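Local structure of GAF domain-containing protein (Thermoplasma acidophilum, 4MN7) at residues A[5-10]-A[132-137]; A[35-40]-A[52-57]; A[44-49]-A[83-88]. The protein acts as a type II free methionine-R-sulfoxide reductase, turning the R-sulfoxide of the free amino acid back into methionine. The protein carries 1 engineered substitution. All blocks are in the same frame, centred on the assembly; numbering follows the deposited sequence.

Contact 1. Residues A[5-10]-A[132-137]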
loop_
_atom_site.group_PDB
_atom_site.type_symbol
_atom_site.label_atom_id
_atom_site.label_comp_id
_atom_site.label_asym_id
_atom_site.label_seq_id
_atom_site.Cartn_x
_atom_site.Cartn_y
_atom_site.Cartn_z
ATOM N N GLU A 5 -2.121 -0.148 -11.750
ATOM C CA GLU A 5 -3.476 -0.385 -11.331
ATOM C C GLU A 5 -3.520 -1.032 -9.939
ATOM O O GLU A 5 -4.402 -0.743 -9.178
ATOM C CB GLU A 5 -4.307 -1.102 -12.410
ATOM C CG GLU A 5 -4.501 -0.223 -13.675
ATOM C CD GLU A 5 -4.988 1.265 -13.457
ATOM O OE1 GLU A 5 -5.994 1.550 -12.745
ATOM O OE2 GLU A 5 -4.376 2.180 -14.063
ATOM N N PHE A 6 -2.538 -1.866 -9.614
ATOM C CA PHE A 6 -2.405 -2.402 -8.284
ATOM C C PHE A 6 -2.172 -1.257 -7.269
ATOM O O PHE A 6 -2.886 -1.151 -6.285
ATOM C CB PHE A 6 -1.224 -3.358 -8.212
ATOM C CG PHE A 6 -0.869 -3.746 -6.814
ATOM C CD1 PHE A 6 -1.693 -4.606 -6.100
ATOM C CD2 PHE A 6 0.270 -3.281 -6.211
ATOM C CE1 PHE A 6 -1.398 -4.955 -4.791
ATOM C CE2 PHE A 6 0.606 -3.673 -4.927
ATOM C CZ PHE A 6 -0.234 -4.490 -4.203
ATOM N N ALA A 7 -1.252 -0.355 -7.593
ATOM C CA ALA A 7 -0.974 0.790 -6.734
ATOM C C ALA A 7 -2.185 1.646 -6.543
ATOM O O ALA A 7 -2.458 2.144 -5.418
ATOM C CB ALA A 7 0.208 1.619 -7.229
ATOM N N ARG A 8 -2.922 1.866 -7.622
ATOM C CA ARG A 8 -4.110 2.717 -7.484
ATOM C C ARG A 8 -5.150 2.093 -6.583
ATOM O O ARG A 8 -5.802 2.831 -5.819
ATOM C CB ARG A 8 -4.722 3.060 -8.855
ATOM C CG ARG A 8 -5.899 4.005 -8.742
ATOM C CD ARG A 8 -6.680 4.115 -10.027
ATOM N NE ARG A 8 -6.209 5.315 -10.717
ATOM C CZ ARG A 8 -5.404 5.299 -11.741
ATOM N NH1 ARG A 8 -5.010 4.159 -12.223
ATOM N NH2 ARG A 8 -5.013 6.422 -12.278
ATOM N N SER A 9 -5.314 0.744 -6.628
ATOM C CA SER A 9 -6.273 0.109 -5.718
ATOM C C SER A 9 -5.796 0.200 -4.244
ATOM O O SER A 9 -6.623 0.380 -3.348
ATOM C CB SER A 9 -6.704 -1.348 -6.144
ATOM O OG SER A 9 -5.899 -2.389 -5.630
ATOM N N GLN A 10 -4.487 0.082 -4.000
ATOM C CA GLN A 10 -3.936 0.339 -2.646
ATOM C C GLN A 10 -4.248 1.742 -2.159
ATOM O O GLN A 10 -4.706 1.933 -1.054
ATOM C CB GLN A 10 -2.434 0.122 -2.617
ATOM C CG GLN A 10 -2.035 -1.331 -2.759
ATOM C CD GLN A 10 -2.493 -2.166 -1.558
ATOM O OE1 GLN A 10 -2.054 -1.918 -0.445
ATOM N NE2 GLN A 10 -3.359 -3.118 -1.785
ATOM N N ALA A 132 4.450 5.415 0.402
ATOM C CA ALA A 132 5.262 6.054 -0.637
ATOM C C ALA A 132 5.674 5.188 -1.832
ATOM O O ALA A 132 5.603 5.655 -2.957
ATOM C CB ALA A 132 6.459 6.716 -0.047
ATOM N N PRO A 133 6.080 3.938 -1.611
ATOM C CA PRO A 133 6.467 3.194 -2.818
ATOM C C PRO A 133 5.321 3.022 -3.759
ATOM O O PRO A 133 5.474 3.007 -4.972
ATOM C CB PRO A 133 6.899 1.816 -2.250
ATOM C CG PRO A 133 7.505 2.196 -0.916
ATOM C CD PRO A 133 6.619 3.302 -0.387
ATOM N N LEU A 134 4.139 2.873 -3.190
ATOM C CA LEU A 134 3.007 2.687 -4.001
ATOM C C LEU A 134 2.663 3.946 -4.761
ATOM O O LEU A 134 2.352 3.886 -5.917
ATOM C CB LEU A 134 1.808 2.233 -3.183
ATOM C CG LEU A 134 1.925 0.831 -2.608
ATOM C CD1 LEU A 134 1.010 0.708 -1.398
ATOM C CD2 LEU A 134 1.546 -0.145 -3.688
ATOM N N VAL A 135 2.673 5.084 -4.104
ATOM C CA VAL A 135 2.367 6.380 -4.760
ATOM C C VAL A 135 3.435 6.653 -5.826
ATOM O O VAL A 135 3.164 7.207 -6.855
ATOM C CB VAL A 135 2.466 7.531 -3.757
ATOM C CG1 VAL A 135 2.467 8.884 -4.476
ATOM C CG2 VAL A 135 1.325 7.472 -2.808
ATOM N N HIS A 136 4.646 6.202 -5.570
ATOM C CA HIS A 136 5.743 6.395 -6.486
ATOM C C HIS A 136 5.520 5.748 -7.847
ATOM O O HIS A 136 6.019 6.202 -8.849
ATOM C CB HIS A 136 7.029 5.849 -5.885
ATOM C CG HIS A 136 8.228 6.019 -6.767
ATOM N ND1 HIS A 136 8.776 4.974 -7.474
ATOM C CD2 HIS A 136 8.967 7.110 -7.084
ATOM C CE1 HIS A 136 9.823 5.400 -8.164
ATOM N NE2 HIS A 136 9.959 6.692 -7.944
ATOM N N GLU A 137 4.754 4.689 -7.893
ATOM C CA GLU A 137 4.421 4.104 -9.184
ATOM C C GLU A 137 3.756 5.084 -10.113
ATOM O O GLU A 137 3.752 4.863 -11.323
ATOM C CB GLU A 137 3.503 2.887 -8.989
ATOM C CG GLU A 137 4.196 1.703 -8.342
ATOM C CD GLU A 137 5.326 1.198 -9.222
ATOM O OE1 GLU A 137 5.048 0.910 -10.408
ATOM O OE2 GLU A 137 6.456 1.085 -8.722
#
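Two of the helices of the GAF domain, 2-21 near the N-terminus and 118-136 near the C-terminus, cross here at -131°, with the axes of the short segments 8.9 Å apart at their nearest. Leu134 is the residue that fills the crossing. Its CG stands anti to the carbonyl carbon (chi1 -68°), which sends the two methyls across to helix 2-21. CD1 comes to 3.7 Å from Gln10 CB, while CD2 lies 3.9 Å from Phe6 CE2, approaching that ring obliquely. The Gln10 chain, bent at chi2, lays its CG over one face of the Phe6 ring, 3.9 Å above the plane and offset toward the rim, so leucine methyls, glutamine methylenes and ring form one small cluster. Ala7 points its methyl toward helix 118-136: CB sits 3.4 Å from the backbone O of Leu134 and 3.9 Å from Glu137 CB. That same O accepts the N-H of Glu137 at the end of the segment. An alanine in place of Leu134 would remove CG and both methyls and would probably loosen the packing against Phe6 and Gln10. Val135 turns from the crossing to the sheet, onto Phe30, Val32 and Val96. The second subunit closes over the cluster: its Tyr17 meets Phe6 edge-to-face, and its Ile127 and Met131 pack on Phe6 and Gln10. No hydrogen bond or salt bridge joins 5-10 to 132-137. The contact between these two segments is thus one of apolar packing, and the cluster that joins them also forms part of the dimer interface.

Contact 2. Residues A[35-40]-A[52-57]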
loop_
_atom_site.group_PDB
_atom_site.type_symbol
_atom_site.label_atom_id
_atom_site.label_comp_id
_atom_site.label_asym_id
_atom_site.label_seq_id
_atom_site.Cartn_x
_atom_site.Cartn_y
_atom_site.Cartn_z
ATOM N N HIS A 35 5.116 15.122 -14.249
ATOM C CA HIS A 35 5.645 16.188 -15.129
ATOM C C HIS A 35 5.485 17.588 -14.527
ATOM O O HIS A 35 5.122 18.571 -15.201
ATOM C CB HIS A 35 4.968 16.116 -16.495
ATOM C CG HIS A 35 5.115 14.783 -17.151
ATOM N ND1 HIS A 35 6.229 14.438 -17.880
ATOM C CD2 HIS A 35 4.311 13.696 -17.139
ATOM C CE1 HIS A 35 6.088 13.194 -18.315
ATOM N NE2 HIS A 35 4.937 12.715 -17.861
ATOM N N GLY A 36 5.742 17.675 -13.242
ATOM C CA GLY A 36 5.799 18.979 -12.578
ATOM C C GLY A 36 4.465 19.575 -12.231
ATOM O O GLY A 36 4.386 20.726 -11.877
ATOM N N LYS A 37 3.416 18.770 -12.308
ATOM C CA LYS A 37 2.130 19.168 -11.846
ATOM C C LYS A 37 1.456 18.073 -11.009
ATOM O O LYS A 37 1.655 16.855 -11.231
ATOM C CB LYS A 37 1.318 19.445 -13.125
ATOM C CG LYS A 37 -0.083 19.945 -12.935
ATOM C CD LYS A 37 -0.576 20.725 -14.167
ATOM C CE LYS A 37 -0.633 19.952 -15.469
ATOM N NZ LYS A 37 -0.851 20.937 -16.588
ATOM N N LEU A 38 0.657 18.488 -10.042
ATOM C CA LEU A 38 -0.096 17.556 -9.223
ATOM C C LEU A 38 -1.280 16.957 -9.997
ATOM O O LEU A 38 -2.047 17.687 -10.596
ATOM C CB LEU A 38 -0.590 18.232 -7.946
ATOM C CG LEU A 38 0.533 18.597 -6.928
ATOM C CD1 LEU A 38 0.119 19.658 -5.941
ATOM C CD2 LEU A 38 0.999 17.350 -6.196
ATOM N N LYS A 39 -1.439 15.630 -9.906
ATOM C CA LYS A 39 -2.534 14.910 -10.489
ATOM C C LYS A 39 -3.247 14.023 -9.476
ATOM O O LYS A 39 -2.643 13.193 -8.889
ATOM C CB LYS A 39 -1.993 14.064 -11.625
ATOM C CG LYS A 39 -3.009 13.225 -12.378
ATOM C CD LYS A 39 -4.114 14.029 -13.042
ATOM C CE LYS A 39 -5.310 13.140 -13.446
ATOM N NZ LYS A 39 -4.862 11.826 -14.016
ATOM N N LEU A 40 -4.542 14.198 -9.294
ATOM C CA LEU A 40 -5.304 13.323 -8.383
ATOM C C LEU A 40 -5.383 11.915 -8.940
ATOM O O LEU A 40 -5.921 11.693 -10.012
ATOM C CB LEU A 40 -6.709 13.856 -8.216
ATOM C CG LEU A 40 -7.660 13.209 -7.203
ATOM C CD1 LEU A 40 -7.103 13.230 -5.803
ATOM C CD2 LEU A 40 -9.029 13.868 -7.269
ATOM N N GLU A 52 -6.071 18.520 -11.619
ATOM C CA GLU A 52 -4.673 18.900 -11.913
ATOM C C GLU A 52 -4.401 20.218 -11.248
ATOM O O GLU A 52 -5.200 21.153 -11.367
ATOM C CB GLU A 52 -4.380 19.051 -13.391
ATOM C CG GLU A 52 -4.869 17.897 -14.259
ATOM C CD GLU A 52 -6.310 18.080 -14.770
ATOM O OE1 GLU A 52 -6.857 19.217 -14.648
ATOM O OE2 GLU A 52 -6.875 17.077 -15.301
ATOM N N ILE A 53 -3.303 20.289 -10.507
ATOM C CA ILE A 53 -2.938 21.520 -9.759
ATOM C C ILE A 53 -1.524 21.916 -10.094
ATOM O O ILE A 53 -0.575 21.207 -9.797
ATOM C CB ILE A 53 -3.125 21.369 -8.251
ATOM C CG1 ILE A 53 -4.602 20.986 -7.920
ATOM C CG2 ILE A 53 -2.712 22.623 -7.453
ATOM C CD1 ILE A 53 -4.708 20.526 -6.459
ATOM N N ASN A 54 -1.413 23.062 -10.743
ATOM C CA ASN A 54 -0.129 23.668 -11.022
ATOM C C ASN A 54 0.483 24.170 -9.744
ATOM O O ASN A 54 -0.212 24.515 -8.824
ATOM C CB ASN A 54 -0.305 24.810 -12.039
ATOM C CG ASN A 54 -0.582 24.319 -13.451
ATOM O OD1 ASN A 54 0.340 24.191 -14.323
ATOM N ND2 ASN A 54 -1.810 24.243 -13.759
ATOM N N LEU A 55 1.798 24.047 -9.620
ATOM C CA LEU A 55 2.524 24.527 -8.460
ATOM C C LEU A 55 2.240 26.007 -8.278
ATOM O O LEU A 55 2.504 26.832 -9.139
ATOM C CB LEU A 55 3.978 24.277 -8.636
ATOM C CG LEU A 55 4.387 22.786 -8.786
ATOM C CD1 LEU A 55 5.887 22.643 -8.970
ATOM C CD2 LEU A 55 3.919 22.008 -7.594
ATOM N N GLY A 56 1.590 26.335 -7.187
ATOM C CA GLY A 56 0.993 27.624 -7.031
ATOM C C GLY A 56 0.904 28.062 -5.601
ATOM O O GLY A 56 1.787 27.779 -4.813
ATOM N N ASP A 57 -0.190 28.740 -5.297
ATOM C CA ASP A 57 -0.506 29.265 -3.951
ATOM C C ASP A 57 -1.369 28.410 -2.999
ATOM O O ASP A 57 -1.347 28.705 -1.810
ATOM C CB ASP A 57 -1.210 30.626 -4.077
ATOM C CG ASP A 57 -0.247 31.724 -4.352
ATOM O OD1 ASP A 57 0.923 31.597 -3.948
ATOM O OD2 ASP A 57 -0.662 32.696 -4.989
HETATM O O HOH W 1 2.938 22.905 -12.158
HETATM O O HOH W 2 -2.986 22.783 -16.070
#
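Strand 37-44 and the short edge strand 52-53 form an antiparallel beta hairpin at one margin of the GAF sheet, and three side-chain pairs across the hairpin define its character. Leu38 and Ile53 are the hydrogen-bonded pair, both side chains on the same face of the sheet; their CB atoms stand 4.0 Å apart, and Ile53 goes on to touch Tyr31 and, on helix 59-66, Cys60 and Ser61. Their backbones exchange two bonds. Ile53 N gives to Leu38 O at 2.9 Å, in the carbonyl plane and on a lone pair, whereas Leu38 N reaches Ile53 O from 28° above the plane. Lys39 and Glu52, the non-hydrogen-bonded pair, lie side by side on the opposite face and point the same way, Lys39 CD against Glu52 CG at 4.1 Å, without their charged ends meeting. Lys37 runs alongside Asn54 in the same manner. Its CG passes 3.4 Å from Ile53 O; its CD lies beside the Asn54 amide, 3.6 Å from Asn54 OD1, and the bend at chi3 (61°) sets the course of CE and NZ. A water donates to Gly36 O and accepts from Leu55 N; a second accepts from Lys37 NZ, at 2.9 Å, and Asn54 ND2.

Contact 3. Residues A[44-49]-A[83-88]. Engineered in segment 83-88: Ser84 (natural residue Cys).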
loop_
_atom_site.group_PDB
_atom_site.type_symbol
_atom_site.label_atom_id
_atom_site.label_comp_id
_atom_site.label_asym_id
_atom_site.label_seq_id
_atom_site.Cartn_x
_atom_site.Cartn_y
_atom_site.Cartn_z
ATOM N N VAL A 44 -11.537 9.364 -1.977
ATOM C CA VAL A 44 -12.879 9.036 -1.542
ATOM C C VAL A 44 -13.549 10.277 -1.075
ATOM O O VAL A 44 -12.952 11.109 -0.362
ATOM C CB VAL A 44 -12.861 7.978 -0.406
ATOM C CG1 VAL A 44 -14.251 7.764 0.154
ATOM C CG2 VAL A 44 -12.390 6.643 -0.970
ATOM N N GLY A 45 -14.810 10.397 -1.475
ATOM C CA GLY A 45 -15.684 11.510 -1.084
ATOM C C GLY A 45 -16.311 12.141 -2.327
ATOM O O GLY A 45 -16.264 11.567 -3.409
ATOM N N GLU A 46 -16.830 13.348 -2.172
ATOM C CA GLU A 46 -17.450 14.121 -3.266
ATOM C C GLU A 46 -16.430 14.456 -4.378
ATOM O O GLU A 46 -15.221 14.608 -4.122
ATOM C CB GLU A 46 -17.929 15.413 -2.615
ATOM C CG GLU A 46 -19.018 16.250 -3.243
ATOM C CD GLU A 46 -19.071 17.621 -2.548
ATOM O OE1 GLU A 46 -18.561 17.733 -1.394
ATOM O OE2 GLU A 46 -19.572 18.597 -3.146
ATOM N N LYS A 47 -16.923 14.613 -5.601
ATOM C CA LYS A 47 -16.102 14.972 -6.755
ATOM C C LYS A 47 -15.467 16.304 -6.616
ATOM O O LYS A 47 -16.118 17.271 -6.219
ATOM C CB LYS A 47 -16.932 15.039 -8.015
ATOM C CG LYS A 47 -16.698 13.853 -8.920
ATOM C CD LYS A 47 -16.925 14.254 -10.368
ATOM C CE LYS A 47 -16.653 13.101 -11.312
ATOM N NZ LYS A 47 -17.328 13.365 -12.616
ATOM N N THR A 48 -14.189 16.399 -6.943
ATOM C CA THR A 48 -13.537 17.722 -6.886
ATOM C C THR A 48 -13.345 18.217 -8.295
ATOM O O THR A 48 -13.237 17.424 -9.218
ATOM C CB THR A 48 -12.181 17.745 -6.155
ATOM O OG1 THR A 48 -11.641 19.103 -6.165
ATOM C CG2 THR A 48 -11.165 16.808 -6.807
ATOM N N ASP A 49 -13.310 19.524 -8.449
ATOM C CA ASP A 49 -12.965 20.138 -9.726
ATOM C C ASP A 49 -11.440 20.254 -9.928
ATOM O O ASP A 49 -10.980 20.549 -11.040
ATOM C CB ASP A 49 -13.582 21.532 -9.796
ATOM C CG ASP A 49 -15.075 21.490 -10.091
ATOM O OD1 ASP A 49 -15.482 20.680 -10.970
ATOM O OD2 ASP A 49 -15.827 22.266 -9.448
ATOM N N ALA A 83 -11.170 26.619 -0.689
ATOM C CA ALA A 83 -11.313 25.163 -0.715
ATOM C C ALA A 83 -11.989 24.685 -1.998
ATOM O O ALA A 83 -12.394 25.474 -2.850
ATOM C CB ALA A 83 -12.048 24.638 0.557
ATOM N N SER A 84 -12.054 23.368 -2.125
ATOM C CA SER A 84 -12.714 22.695 -3.223
ATOM C C SER A 84 -14.173 22.430 -2.923
ATOM O O SER A 84 -14.925 22.097 -3.812
ATOM C CB SER A 84 -12.012 21.353 -3.494
ATOM O OG SER A 84 -10.671 21.537 -3.913
ATOM N N PHE A 85 -14.565 22.560 -1.662
ATOM C CA PHE A 85 -15.913 22.252 -1.225
ATOM C C PHE A 85 -16.326 23.291 -0.230
ATOM O O PHE A 85 -15.509 23.779 0.603
ATOM C CB PHE A 85 -16.080 20.848 -0.597
ATOM C CG PHE A 85 -15.458 19.783 -1.398
ATOM C CD1 PHE A 85 -16.041 19.370 -2.556
ATOM C CD2 PHE A 85 -14.216 19.243 -1.013
ATOM C CE1 PHE A 85 -15.453 18.387 -3.303
ATOM C CE2 PHE A 85 -13.608 18.271 -1.763
ATOM C CZ PHE A 85 -14.227 17.839 -2.913
ATOM N N PRO A 86 -17.599 23.687 -0.347
ATOM C CA PRO A 86 -18.037 24.788 0.464
ATOM C C PRO A 86 -18.181 24.371 1.917
ATOM O O PRO A 86 -17.973 25.208 2.819
ATOM C CB PRO A 86 -19.374 25.211 -0.194
ATOM C CG PRO A 86 -19.784 24.099 -1.073
ATOM C CD PRO A 86 -18.561 23.314 -1.411
ATOM N N SER A 87 -18.499 23.090 2.152
ATOM C CA SER A 87 -18.544 22.591 3.541
ATOM C C SER A 87 -17.203 22.576 4.290
ATOM O O SER A 87 -17.186 22.580 5.511
ATOM C CB SER A 87 -19.195 21.230 3.608
ATOM O OG SER A 87 -18.528 20.301 2.827
ATOM N N THR A 88 -16.079 22.640 3.579
ATOM C CA THR A 88 -14.807 22.436 4.234
ATOM C C THR A 88 -14.497 23.574 5.164
ATOM O O THR A 88 -14.497 24.697 4.771
ATOM C CB THR A 88 -13.669 22.358 3.188
ATOM O OG1 THR A 88 -13.851 21.181 2.385
ATOM C CG2 THR A 88 -12.340 22.321 3.892
HETATM O O HOH W 3 -9.798 18.822 -4.116
#
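Aromatic packing dominates where the loops 44-49 and 83-88 meet. Phe85, in the loop before strand 90-98, drives its side chain into the loop 44-49 with CG anti to the carbonyl carbon (chi1 -48°). Lys47 O meets the ring at its edge, near the ring plane, 3.2 Å from Phe85 CE1. Glu46 reaches toward the ring tip to tip, its OE1 3.2 Å from Phe85 CD1 and its carboxylate plane turned 37° from the ring. Thr48 CB touches Phe85 CZ obliquely at 3.8 Å, and Trp27 meets the ring with planes at about 45° while its NE1 hydrogen-bonds Glu46 O. Ser84 CB covers part of one ring face.

The polar contacts gather beside it. Thr48 OG1, anti to its backbone N, and the OG of Ser84, an engineered replacement for the natural cysteine, share one water, at 2.8 Å from Thr48 OG1 and 2.9 Å from Ser84 OG. His50 ties in both: its backbone N hydrogen-bonds Thr48 OG1 and its ring ND1 hydrogen-bonds Ser84 OG.

Lys47 O, at the ring edge, is likely to be drawn to the weakly positive C-H rim, whereas Glu46 OE1 approaches obliquely. The natural cysteine at Ser84 may be one of the thiols such reductases use, and the nearby imidazole could influence its ionisation.

Contacts 2 and 3 are direct neighbours: their centres are 17 Å apart, and Leu40 CD2 of the hairpin packs on Thr48 CG2 of the loop at 3.7 Å. Tyr31 of strand 27-34 is common ground, touched by Leu40, Ile53 and Thr48. Contact 1 stands apart, its centre 18 Å from that of contact 2 and 23 Å from that of contact 3, without touching either. A salt bridge from Arg8 to Glu41 nonetheless ties its first helix to strand 37-44. Contact 1 serves the dimer interface, whereas no other subunit touches contacts 2 and 3. Ile53 of contact 2 packs on Cys60, and contact 3 holds Ser84, engineered from a cysteine; both may lie near the active site.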